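Local atomic coordinates of 2-oxoglutarate dehydrogenase E3 component (Thermus thermophilus, PDB entry 2YQU), a protein that probably catalyses the NAD(+)-dependent reoxidation of dihydrolipoyl groups carried by its partner proteins, using one bound FAD per subunit and a redox-active disulfide. Residues Leu5-Gly10 / Gly109-Leu114; Arg19-Gly24 / Asn102-His107; Glu33-Gly38 / Ala90-Val95. All blocks are in the same frame, centred on the assembly; numbering follows the deposited sequence.

Interaction 1: Leu5-Gly10 / Gly109-Leu114; sequences LVIGAG and GTARFL. With FAD (flavin-adenine dinucleotide), chain D.
Ile7 and Ala111 meet through methyl groups beside the adenine of FAD: Ile7 CG2 lies 3.7 Å from Ala111 CB, and each of these two carbons also comes within van der Waals range of FAD N1A. The two branches of Ile7 divide the work. CG2 stands anti to the backbone N and touches both Ala111 and the adenine, whereas CG1, beside that N (chi1 -60°), carries CD1 out to Phe113, 4.1 Å from CZ, the two side chains meeting at a slant.

The adenine itself is read by the backbone of Ala111. Its amide N donates to FAD N1A at 2.9 Å, and its carbonyl O receives FAD N6A at 3.0 Å with a nearly straight N-H...O angle of 166°, so two bonds fix the rotation of the base.

Ile7 ends the first strand of an FAD-binding Rossmann fold, where strand 2-7 runs into a glycine-rich GxGxxG turn and then helix 11-22. Gly8 CA approaches the ribose oxygen FAD O4B at 3.3 Å, and Gly10 CA lies 3.5 Å from FAD O5B; without side chains, these residues let the backbone pass close to the ribose and its 5' oxygen. Farther out, Val30 of the neighbouring strand and Val119 of strand 118-121 back Ala111, Val119 also touches Phe113, and Thr137 packs against Ile7. Glu31 hydrogen-bonds both FAD and the amide of Ala9.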
# COMPACT_ATOMS: atom_id res chain seq x y z
N LEU A 5 27.06 -7.81 24.10
CA LEU A 5 27.32 -8.97 23.28
C LEU A 5 25.96 -9.53 22.90
O LEU A 5 25.14 -9.81 23.77
CB LEU A 5 28.12 -10.00 24.06
CG LEU A 5 28.53 -11.27 23.32
CD1 LEU A 5 29.48 -10.95 22.18
CD2 LEU A 5 29.18 -12.24 24.31
N VAL A 6 25.73 -9.67 21.60
CA VAL A 6 24.47 -10.15 21.05
C VAL A 6 24.69 -11.55 20.51
O VAL A 6 25.62 -11.78 19.75
CB VAL A 6 23.97 -9.25 19.90
CG1 VAL A 6 22.63 -9.75 19.39
CG2 VAL A 6 23.88 -7.80 20.34
N ILE A 7 23.83 -12.49 20.91
CA ILE A 7 23.88 -13.85 20.40
C ILE A 7 22.75 -14.03 19.39
O ILE A 7 21.58 -14.07 19.78
CB ILE A 7 23.76 -14.86 21.54
CG1 ILE A 7 24.92 -14.67 22.54
CG2 ILE A 7 23.78 -16.29 21.00
CD1 ILE A 7 24.66 -15.27 23.90
N GLY A 8 23.10 -14.17 18.12
CA GLY A 8 22.14 -14.27 17.04
C GLY A 8 22.14 -12.98 16.24
O GLY A 8 22.16 -11.90 16.81
N ALA A 9 22.13 -13.10 14.91
CA ALA A 9 22.17 -11.97 14.00
C ALA A 9 20.96 -11.95 13.08
O ALA A 9 21.05 -11.53 11.93
CB ALA A 9 23.45 -11.98 13.18
N GLY A 10 19.83 -12.43 13.61
CA GLY A 10 18.54 -12.25 12.97
C GLY A 10 17.98 -10.85 13.13
O GLY A 10 18.66 -9.96 13.63
N GLY A 109 30.49 -18.66 15.10
CA GLY A 109 30.49 -19.80 16.00
C GLY A 109 29.24 -19.88 16.85
O GLY A 109 28.39 -18.98 16.81
N THR A 110 29.14 -20.96 17.61
CA THR A 110 28.03 -21.19 18.52
C THR A 110 28.41 -20.61 19.87
O THR A 110 29.36 -21.06 20.51
CB THR A 110 27.75 -22.70 18.65
OG1 THR A 110 27.22 -23.21 17.42
CG2 THR A 110 26.67 -22.98 19.68
N ALA A 111 27.68 -19.58 20.30
CA ALA A 111 27.85 -18.98 21.62
C ALA A 111 27.25 -19.88 22.69
O ALA A 111 26.13 -20.36 22.54
CB ALA A 111 27.21 -17.62 21.67
N ARG A 112 28.00 -20.08 23.77
CA ARG A 112 27.58 -20.87 24.91
C ARG A 112 27.98 -20.15 26.20
O ARG A 112 29.14 -19.79 26.36
CB ARG A 112 28.25 -22.25 24.86
CG ARG A 112 27.74 -23.25 25.87
CD ARG A 112 28.54 -24.55 25.86
NE ARG A 112 29.69 -24.46 26.75
CZ ARG A 112 30.56 -25.43 26.95
NH1 ARG A 112 30.44 -26.61 26.33
NH2 ARG A 112 31.56 -25.23 27.79
N PHE A 113 27.03 -19.95 27.11
CA PHE A 113 27.30 -19.29 28.38
C PHE A 113 28.30 -20.09 29.24
O PHE A 113 28.17 -21.29 29.40
CB PHE A 113 26.02 -19.08 29.19
CG PHE A 113 25.17 -17.93 28.71
CD1 PHE A 113 24.01 -18.17 27.98
CD2 PHE A 113 25.51 -16.61 29.01
CE1 PHE A 113 23.22 -17.11 27.55
CE2 PHE A 113 24.73 -15.56 28.58
CZ PHE A 113 23.58 -15.81 27.86
N LEU A 114 29.29 -19.38 29.77
CA LEU A 114 30.23 -19.91 30.75
C LEU A 114 29.86 -19.39 32.14
O LEU A 114 29.98 -20.12 33.13
CB LEU A 114 31.66 -19.47 30.40
CG LEU A 114 32.52 -20.37 29.51
CD1 LEU A 114 31.75 -21.32 28.61
CD2 LEU A 114 33.48 -19.51 28.70
PA FAD D . 16.28 -15.56 13.89
O1A FAD D . 15.91 -16.99 13.81
O2A FAD D . 15.92 -14.76 12.63
O5B FAD D . 17.84 -15.44 14.23
C5B FAD D . 18.40 -16.28 15.21
C4B FAD D . 19.85 -16.50 14.83
O4B FAD D . 20.53 -16.97 15.97
C3B FAD D . 20.01 -17.56 13.74
O3B FAD D . 20.69 -17.01 12.63
C2B FAD D . 20.83 -18.65 14.40
O2B FAD D . 21.79 -19.20 13.51
C1B FAD D . 21.49 -17.93 15.56
N9A FAD D . 21.81 -18.72 16.75
C8A FAD D . 20.98 -19.50 17.51
N7A FAD D . 21.68 -20.00 18.55
C5A FAD D . 22.95 -19.54 18.46
C6A FAD D . 24.09 -19.73 19.25
N6A FAD D . 24.05 -20.37 20.42
N1A FAD D . 25.24 -19.10 18.87
C2A FAD D . 25.32 -18.30 17.76
N3A FAD D . 24.19 -18.11 16.99
C4A FAD D . 23.04 -18.73 17.34
N1 FAD D . 8.33 -13.15 9.72
C2 FAD D . 7.75 -11.96 9.30
O2 FAD D . 7.62 -11.01 10.08
N3 FAD D . 7.32 -11.84 8.01
C4 FAD D . 7.45 -12.89 7.12
O4 FAD D . 7.23 -12.65 5.94
C4X FAD D . 8.03 -14.09 7.52
N5 FAD D . 8.17 -15.14 6.63
C5X FAD D . 8.76 -16.33 7.07
C6 FAD D . 8.89 -17.39 6.18
C7 FAD D . 9.49 -18.59 6.60
C7M FAD D . 9.71 -19.68 5.58
C8 FAD D . 9.95 -18.72 7.90
C8M FAD D . 10.86 -19.85 8.30
C9 FAD D . 9.81 -17.65 8.80
C9A FAD D . 9.21 -16.46 8.39
N10 FAD D . 9.06 -15.39 9.28
C10 FAD D . 8.47 -14.21 8.84
C1' FAD D . 9.40 -15.50 10.74
C2' FAD D . 10.77 -14.86 10.96
O2' FAD D . 11.76 -15.50 10.17
C3' FAD D . 11.17 -14.83 12.43
O3' FAD D . 10.12 -14.27 13.20
C4' FAD D . 12.42 -13.98 12.64
O4' FAD D . 13.49 -14.49 11.88
C5' FAD D . 12.78 -13.91 14.13
O5' FAD D . 13.99 -13.20 14.31
P FAD D . 14.97 -13.54 15.53
O1P FAD D . 16.10 -12.56 15.54
O2P FAD D . 14.20 -13.68 16.83
O3P FAD D . 15.57 -15.01 15.23

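Interaction 2: Arg19-Gly24 / Asn102-His107; sequences RAAQLG and NGIARH
Ala21, in the last turn of the helix that follows the glycine-rich turn of the FAD-binding fold, meets Asn102 at the point where the long helix 77-102 gives way to an edge strand. The methyl CB of Ala21 sits 3.5 Å from the carbonyl O of Asn102 and 3.9 Å from Asn102 CB. Ile104 adds a looser apolar touch, its CG1 reaching to 4.2 Å from that same Ala21 CB.

Beside this small patch a water joins the two amide side chains. Gln22 NE2 donates to it at 2.8 Å, and the water donates in turn to Asn102 OD1 at 2.6 Å. Both helices end in Schellman motifs, with Gly24 and Gly103 at positive phi, and after Gly103 the chain enters strand 105-108, outermost in the parallel Rossmann sheet and paired with strand 27-31. Ile104 holds CG1 beside its backbone N (chi1 -69°), which directs this branch to helix 11-22, where the side chain also packs on Ala17 and Ile18.

Further bonds hold both amides. Arg19 NH1 binds Gln22 OE1 at 3.0 Å, the oxygen lying close to the guanidinium plane, while Arg19 NE forms a salt bridge with Glu322. Gln22 NE2 has a further acceptor in the carbonyl O of Pro452 of the second subunit, and Asn102 ND2 donates to the carbonyl O of Leu98 one turn back in its own helix.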
# COMPACT_ATOMS: atom_id res chain seq x y z
N ARG A 19 21.32 -0.45 16.49
CA ARG A 19 20.80 0.56 17.40
C ARG A 19 21.73 0.81 18.59
O ARG A 19 21.93 1.97 18.99
CB ARG A 19 19.41 0.16 17.91
CG ARG A 19 18.72 1.25 18.71
CD ARG A 19 18.41 2.51 17.90
NE ARG A 19 17.92 3.58 18.77
CZ ARG A 19 18.27 4.86 18.70
NH1 ARG A 19 19.15 5.30 17.81
NH2 ARG A 19 17.73 5.72 19.55
N ALA A 20 22.28 -0.27 19.14
CA ALA A 20 23.21 -0.18 20.26
C ALA A 20 24.44 0.65 19.87
O ALA A 20 24.87 1.53 20.63
CB ALA A 20 23.62 -1.57 20.73
N ALA A 21 24.98 0.39 18.69
CA ALA A 21 26.09 1.18 18.15
C ALA A 21 25.70 2.65 18.04
O ALA A 21 26.49 3.52 18.40
CB ALA A 21 26.53 0.64 16.80
N GLN A 22 24.50 2.93 17.55
CA GLN A 22 24.00 4.30 17.44
C GLN A 22 23.91 4.98 18.80
O GLN A 22 24.06 6.20 18.90
CB GLN A 22 22.63 4.32 16.76
CG GLN A 22 22.67 3.98 15.29
CD GLN A 22 21.30 4.03 14.62
OE1 GLN A 22 20.27 4.13 15.29
NE2 GLN A 22 21.29 3.96 13.29
N LEU A 23 23.67 4.20 19.85
CA LEU A 23 23.56 4.73 21.21
C LEU A 23 24.93 4.90 21.88
O LEU A 23 25.02 5.44 22.97
CB LEU A 23 22.67 3.82 22.06
CG LEU A 23 21.20 3.81 21.61
CD1 LEU A 23 20.47 2.62 22.21
CD2 LEU A 23 20.52 5.12 21.97
N GLY A 24 25.98 4.43 21.20
CA GLY A 24 27.35 4.61 21.66
C GLY A 24 27.96 3.40 22.33
O GLY A 24 29.02 3.50 22.93
N ASN A 102 28.83 0.52 11.21
CA ASN A 102 28.50 0.87 12.59
C ASN A 102 29.55 0.38 13.60
O ASN A 102 29.37 0.58 14.81
CB ASN A 102 27.12 0.31 12.96
CG ASN A 102 25.99 1.15 12.37
OD1 ASN A 102 25.68 2.22 12.89
ND2 ASN A 102 25.39 0.67 11.29
N GLY A 103 30.61 -0.25 13.11
CA GLY A 103 31.73 -0.67 13.96
C GLY A 103 31.41 -1.83 14.88
O GLY A 103 31.95 -1.94 15.98
N ILE A 104 30.52 -2.71 14.42
CA ILE A 104 30.09 -3.87 15.17
C ILE A 104 31.02 -5.04 14.86
O ILE A 104 31.23 -5.38 13.69
CB ILE A 104 28.63 -4.19 14.81
CG1 ILE A 104 27.71 -3.09 15.35
CG2 ILE A 104 28.21 -5.56 15.36
CD1 ILE A 104 26.38 -3.02 14.64
N ALA A 105 31.59 -5.62 15.91
CA ALA A 105 32.46 -6.78 15.78
C ALA A 105 31.61 -8.03 15.63
O ALA A 105 30.58 -8.17 16.27
CB ALA A 105 33.34 -6.90 16.99
N ARG A 106 32.05 -8.93 14.76
CA ARG A 106 31.32 -10.16 14.50
C ARG A 106 32.20 -11.37 14.75
O ARG A 106 33.36 -11.40 14.35
CB ARG A 106 30.80 -10.15 13.06
CG ARG A 106 29.86 -11.30 12.74
CD ARG A 106 30.55 -12.46 12.05
NE ARG A 106 29.81 -13.71 12.16
CZ ARG A 106 29.21 -14.33 11.15
NH1 ARG A 106 29.21 -13.83 9.93
NH2 ARG A 106 28.59 -15.47 11.37
N HIS A 107 31.63 -12.37 15.42
CA HIS A 107 32.29 -13.65 15.70
C HIS A 107 31.45 -14.75 15.07
O HIS A 107 30.23 -14.74 15.18
CB HIS A 107 32.38 -13.89 17.20
CG HIS A 107 33.05 -12.79 17.95
ND1 HIS A 107 34.35 -12.89 18.41
CD2 HIS A 107 32.61 -11.56 18.31
CE1 HIS A 107 34.68 -11.77 19.03
NE2 HIS A 107 33.65 -10.94 18.98
O HOH W 1 23.85 3.91 12.04

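Interaction 3: Glu33-Gly38 / Ala90-Val95; sequences EKALGG and ANTQGV. With FAD (flavin-adenine dinucleotide), chain D.
Leu36 and Val95 form the close-packed, buried side of this contact, where the loop after strand 27-31 leans on helix 77-102. Leu36 CB lies 3.8 Å from Val95 CG1, and Leu36 CD1 comes to 4.1 Å from the same methyl, so that one branch of the valine serves two carbons of the leucine. Val95 presents CG1 because this branch stands anti to its backbone N (chi1 -176°). Glu96 and Phe99 of the same helix extend the surface against which Leu36 rests.

Thr92, one turn earlier, faces the loop with carbon. Its CG2 abuts the carbonyl O of Leu36 at 3.4 Å, and since this buried oxygen has no partner anywhere in the model, the methyl shields it without satisfying it. The hydroxyl OG1 is placed between the backbone N and the carbonyl carbon (chi1 55°), where it bonds back to the carbonyl O of Gln89 within the helix.

Toward solvent the fit slackens. Ala35 CB stands 4.0 Å from Thr92 CG2, and a water enters between the backbones: Leu36 N donates to it at 2.8 Å, whereas the bond the water donates to Thr92 O, at 3.4 Å, is weak.

At either end of the loop lies the cofactor. Glu33 CG comes 3.4 Å from the ribose oxygen FAD O2B, and Gly38 CA approaches FAD O3B equally closely. The arrangement belongs to the FAD-binding Rossmann domain of this disulfide oxidoreductase family, in which the loop beyond the second strand borders the adenosine ribose and leads into the helix carrying the redox-active Cys40.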
# COMPACT_ATOMS: atom_id res chain seq x y z
N GLU A 33 25.84 -19.33 11.93
CA GLU A 33 25.74 -19.46 10.48
C GLU A 33 26.65 -18.45 9.77
O GLU A 33 26.90 -17.36 10.28
CB GLU A 33 24.29 -19.27 10.01
CG GLU A 33 23.30 -20.23 10.66
CD GLU A 33 23.64 -21.69 10.44
OE1 GLU A 33 23.96 -22.05 9.28
OE2 GLU A 33 23.60 -22.47 11.41
N LYS A 34 27.12 -18.81 8.58
CA LYS A 34 28.08 -17.96 7.87
C LYS A 34 27.53 -16.58 7.53
O LYS A 34 28.19 -15.58 7.75
CB LYS A 34 28.56 -18.66 6.59
CG LYS A 34 29.39 -17.80 5.65
CD LYS A 34 30.14 -18.68 4.65
CE LYS A 34 30.63 -17.89 3.44
NZ LYS A 34 32.04 -18.23 3.10
N ALA A 35 26.31 -16.53 6.99
CA ALA A 35 25.68 -15.27 6.59
C ALA A 35 24.86 -14.69 7.74
O ALA A 35 24.28 -15.43 8.54
CB ALA A 35 24.80 -15.47 5.37
N LEU A 36 24.81 -13.37 7.80
CA LEU A 36 24.03 -12.66 8.80
C LEU A 36 22.60 -12.53 8.30
O LEU A 36 22.32 -12.79 7.13
CB LEU A 36 24.63 -11.27 9.03
CG LEU A 36 26.10 -11.26 9.46
CD1 LEU A 36 26.65 -9.83 9.51
CD2 LEU A 36 26.27 -11.95 10.80
N GLY A 37 21.70 -12.14 9.19
CA GLY A 37 20.31 -11.86 8.84
C GLY A 37 19.31 -12.84 9.40
O GLY A 37 18.10 -12.63 9.29
N GLY A 38 19.80 -13.92 9.99
CA GLY A 38 18.97 -14.89 10.67
C GLY A 38 18.08 -15.74 9.80
O GLY A 38 18.27 -15.85 8.59
N ALA A 90 21.83 -10.16 -1.73
CA ALA A 90 21.87 -8.70 -1.62
C ALA A 90 21.52 -8.23 -0.21
O ALA A 90 22.12 -7.28 0.30
CB ALA A 90 20.92 -8.05 -2.63
N ASN A 91 20.56 -8.90 0.41
CA ASN A 91 20.13 -8.55 1.76
C ASN A 91 21.17 -8.92 2.82
O ASN A 91 21.42 -8.11 3.72
CB ASN A 91 18.78 -9.22 2.08
CG ASN A 91 17.61 -8.45 1.55
OD1 ASN A 91 17.03 -7.63 2.25
ND2 ASN A 91 17.23 -8.72 0.31
N THR A 92 21.76 -10.11 2.73
CA THR A 92 22.77 -10.53 3.71
C THR A 92 24.01 -9.65 3.61
O THR A 92 24.60 -9.30 4.62
CB THR A 92 23.20 -12.02 3.57
OG1 THR A 92 23.66 -12.30 2.25
CG2 THR A 92 22.05 -12.98 3.78
N GLN A 93 24.38 -9.28 2.38
CA GLN A 93 25.52 -8.40 2.15
C GLN A 93 25.26 -6.99 2.70
O GLN A 93 26.18 -6.29 3.11
CB GLN A 93 25.87 -8.34 0.66
CG GLN A 93 26.57 -9.62 0.18
CD GLN A 93 26.55 -9.81 -1.33
OE1 GLN A 93 26.94 -10.87 -1.83
NE2 GLN A 93 26.10 -8.79 -2.06
N GLY A 94 23.98 -6.60 2.72
CA GLY A 94 23.57 -5.33 3.29
C GLY A 94 23.77 -5.28 4.78
O GLY A 94 24.20 -4.26 5.32
N VAL A 95 23.48 -6.38 5.46
CA VAL A 95 23.69 -6.46 6.90
C VAL A 95 25.19 -6.40 7.21
O VAL A 95 25.60 -5.73 8.16
CB VAL A 95 23.06 -7.72 7.53
CG1 VAL A 95 23.24 -7.69 9.03
CG2 VAL A 95 21.58 -7.80 7.18
PA FAD D . 16.28 -15.56 13.89
O1A FAD D . 15.91 -16.99 13.81
O2A FAD D . 15.92 -14.76 12.63
O5B FAD D . 17.84 -15.44 14.23
C5B FAD D . 18.40 -16.28 15.21
C4B FAD D . 19.85 -16.50 14.83
O4B FAD D . 20.53 -16.97 15.97
C3B FAD D . 20.01 -17.56 13.74
O3B FAD D . 20.69 -17.01 12.63
C2B FAD D . 20.83 -18.65 14.40
O2B FAD D . 21.79 -19.20 13.51
C1B FAD D . 21.49 -17.93 15.56
N9A FAD D . 21.81 -18.72 16.75
C8A FAD D . 20.98 -19.50 17.51
N7A FAD D . 21.68 -20.00 18.55
C5A FAD D . 22.95 -19.54 18.46
C6A FAD D . 24.09 -19.73 19.25
N6A FAD D . 24.05 -20.37 20.42
N1A FAD D . 25.24 -19.10 18.87
C2A FAD D . 25.32 -18.30 17.76
N3A FAD D . 24.19 -18.11 16.99
C4A FAD D . 23.04 -18.73 17.34
N1 FAD D . 8.33 -13.15 9.72
C2 FAD D . 7.75 -11.96 9.30
O2 FAD D . 7.62 -11.01 10.08
N3 FAD D . 7.32 -11.84 8.01
C4 FAD D . 7.45 -12.89 7.12
O4 FAD D . 7.23 -12.65 5.94
C4X FAD D . 8.03 -14.09 7.52
N5 FAD D . 8.17 -15.14 6.63
C5X FAD D . 8.76 -16.33 7.07
C6 FAD D . 8.89 -17.39 6.18
C7 FAD D . 9.49 -18.59 6.60
C7M FAD D . 9.71 -19.68 5.58
C8 FAD D . 9.95 -18.72 7.90
C8M FAD D . 10.86 -19.85 8.30
C9 FAD D . 9.81 -17.65 8.80
C9A FAD D . 9.21 -16.46 8.39
N10 FAD D . 9.06 -15.39 9.28
C10 FAD D . 8.47 -14.21 8.84
C1' FAD D . 9.40 -15.50 10.74
C2' FAD D . 10.77 -14.86 10.96
O2' FAD D . 11.76 -15.50 10.17
C3' FAD D . 11.17 -14.83 12.43
O3' FAD D . 10.12 -14.27 13.20
C4' FAD D . 12.42 -13.98 12.64
O4' FAD D . 13.49 -14.49 11.88
C5' FAD D . 12.78 -13.91 14.13
O5' FAD D . 13.99 -13.20 14.31
P FAD D . 14.97 -13.54 15.53
O1P FAD D . 16.10 -12.56 15.54
O2P FAD D . 14.20 -13.68 16.83
O3P FAD D . 15.57 -15.01 15.23
O HOH W 2 26.30 -12.00 5.80

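How the interactions relate
From the N terminus come strand 2-7 with its glycine-rich turn, helix 11-22, strand 27-31 and residues 33-38. The chain returns to them in reverse order, each contact closing a loop: helix 77-102 on 33-38 in interaction 3, residues 102-107 on helix 11-22 in interaction 2, and 109-114 on the first strand in interaction 1. Interaction 3 nests inside interaction 2, and that inside interaction 1, tying the early Rossmann elements to helix 77-102 and the strands after it. Ala9 O probably bonds Gly37 N between interactions 1 and 3, which share FAD; Arg106 probably bonds the carbonyls of Glu33 and Lys34 between interactions 2 and 3, which both touch the second subunit.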